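Local coordinates for MoaD/ThiS family protein (Mycobacterium tuberculosis, PDB 6JBZ) that probably serves as a small ubiquitin-like sulfur carrier in molybdenum cofactor biosynthesis, as MoaD proteins do, at residues A76-A79 with G80-I83. Numbering follows the deposited sequence.
Sequences ALSA and GDTI
D81 reaches back across the mouth of the turn it closes and takes the backbone N-H of S78 on its carboxylate. S78 to D81 form a type II beta turn, in which D81 N donates to S78 O at 3.1 Å, the bond that closes the turn. The return bond, from S78 N to D81 OD2, is 3.0 Å long and almost straight at the hydrogen (173°), but it meets the oxygen from above the carboxylate plane. Because D81 CG lies anti to its own carbonyl carbon (chi1 -86°), the carboxylate is carried back toward S78 N. Aspartate suits the place: its short arm carries an acceptor just far enough to reach this N-H.

G80 takes the third position of the turn with a positive phi (89°), a conformation that glycine, having no CB, adopts readily. A79, at the second position, has the backbone conformation usual there, and its methyl touches I11 of strand 11-17.

Beside the polar pair, L77 and I83 meet at their ends, the methyl CD2 of L77 lying 3.7 Å from CD1 of I83, with the two side chains running slantwise to each other. Both branched chains also pack on L43 of helix 40-50, joining the turn before strand 82-86 to that helix in the ubiquitin-like fold.

D81 OD2 also forms a salt bridge with NE of R65, from strand 62-65. One oxygen of the buried D81 thus serves both a backbone N-H and an arginine, which would be expected to favour the ionised carboxylate and to tie the turn to the neighbouring strand.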
ATOM      1  N   ALA B  76      29.588 -25.103  25.127  1.00 42.73           N
ATOM      2  CA  ALA B  76      30.284 -24.630  26.318  1.00 42.70           C
ATOM      3  C   ALA B  76      30.673 -23.173  26.201  1.00 39.59           C
ATOM      4  O   ALA B  76      30.942 -22.689  25.114  1.00 46.78           O
ATOM      5  CB  ALA B  76      31.523 -25.470  26.575  1.00 31.88           C
ATOM      6  N   LEU B  77      30.724 -22.484  27.336  1.00 40.18           N
ATOM      7  CA  LEU B  77      31.111 -21.082  27.369  1.00 39.42           C
ATOM      8  C   LEU B  77      32.600 -20.924  27.657  1.00 41.49           C
ATOM      9  O   LEU B  77      33.237 -21.824  28.211  1.00 44.32           O
ATOM     10  CB  LEU B  77      30.302 -20.331  28.428  1.00 37.88           C
ATOM     11  CG  LEU B  77      28.781 -20.346  28.312  1.00 37.15           C
ATOM     12  CD1 LEU B  77      28.184 -19.793  29.577  1.00 34.72           C
ATOM     13  CD2 LEU B  77      28.353 -19.523  27.131  1.00 40.75           C
ATOM     14  N   SER B  78      33.145 -19.769  27.296  1.00 40.13           N
ATOM     15  CA  SER B  78      34.517 -19.419  27.644  1.00 38.81           C
ATOM     16  C   SER B  78      34.514 -18.143  28.453  1.00 40.33           C
ATOM     17  O   SER B  78      33.596 -17.336  28.334  1.00 44.19           O
ATOM     18  CB  SER B  78      35.375 -19.228  26.398  1.00 36.12           C
ATOM     19  OG  SER B  78      34.955 -20.098  25.368  1.00 46.24           O
ATOM     20  N   ALA B  79      35.544 -17.955  29.264  1.00 37.72           N
ATOM     21  CA  ALA B  79      35.705 -16.722  30.000  1.00 35.91           C
ATOM     22  C   ALA B  79      35.647 -15.527  29.050  1.00 41.87           C
ATOM     23  O   ALA B  79      36.205 -15.569  27.951  1.00 41.03           O
ATOM     24  CB  ALA B  79      37.006 -16.734  30.766  1.00 29.80           C
ATOM     25  N   GLY B  80      34.939 -14.480  29.473  1.00 38.41           N
ATOM     26  CA  GLY B  80      34.839 -13.256  28.711  1.00 33.06           C
ATOM     27  C   GLY B  80      33.693 -13.253  27.719  1.00 39.03           C
ATOM     28  O   GLY B  80      33.374 -12.210  27.149  1.00 44.09           O
ATOM     29  N   ASP B  81      33.080 -14.412  27.497  1.00 35.90           N
ATOM     30  CA  ASP B  81      31.919 -14.497  26.604  1.00 39.65           C
ATOM     31  C   ASP B  81      30.827 -13.491  26.966  1.00 40.64           C
ATOM     32  O   ASP B  81      30.666 -13.112  28.135  1.00 36.38           O
ATOM     33  CB  ASP B  81      31.319 -15.897  26.627  1.00 36.89           C
ATOM     34  CG  ASP B  81      31.988 -16.836  25.660  1.00 41.44           C
ATOM     35  OD1 ASP B  81      32.998 -16.441  25.046  1.00 46.22           O
ATOM     36  OD2 ASP B  81      31.500 -17.973  25.513  1.00 42.12           O
ATOM     37  N   THR B  82      30.086 -13.055  25.954  1.00 38.29           N
ATOM     38  CA  THR B  82      28.911 -12.232  26.184  1.00 35.11           C
ATOM     39  C   THR B  82      27.693 -12.929  25.626  1.00 37.40           C
ATOM     40  O   THR B  82      27.674 -13.343  24.464  1.00 39.16           O
ATOM     41  CB  THR B  82      29.033 -10.856  25.552  1.00 35.94           C
ATOM     42  OG1 THR B  82      30.204 -10.214  26.063  1.00 37.98           O
ATOM     43  CG2 THR B  82      27.800 -10.016  25.882  1.00 31.89           C
ATOM     44  N   ILE B  83      26.678 -13.066  26.469  1.00 34.04           N
ATOM     45  CA  ILE B  83      25.455 -13.735  26.072  1.00 31.63           C
ATOM     46  C   ILE B  83      24.310 -12.730  26.003  1.00 35.21           C
ATOM     47  O   ILE B  83      23.871 -12.205  27.028  1.00 36.20           O
ATOM     48  CB  ILE B  83      25.109 -14.867  27.046  1.00 30.68           C
ATOM     49  CG1 ILE B  83      26.311 -15.783  27.210  1.00 35.75           C
ATOM     50  CG2 ILE B  83      23.931 -15.664  26.548  1.00 29.45           C
ATOM     51  CD1 ILE B  83      26.683 -16.488  25.922  1.00 36.87           C
TER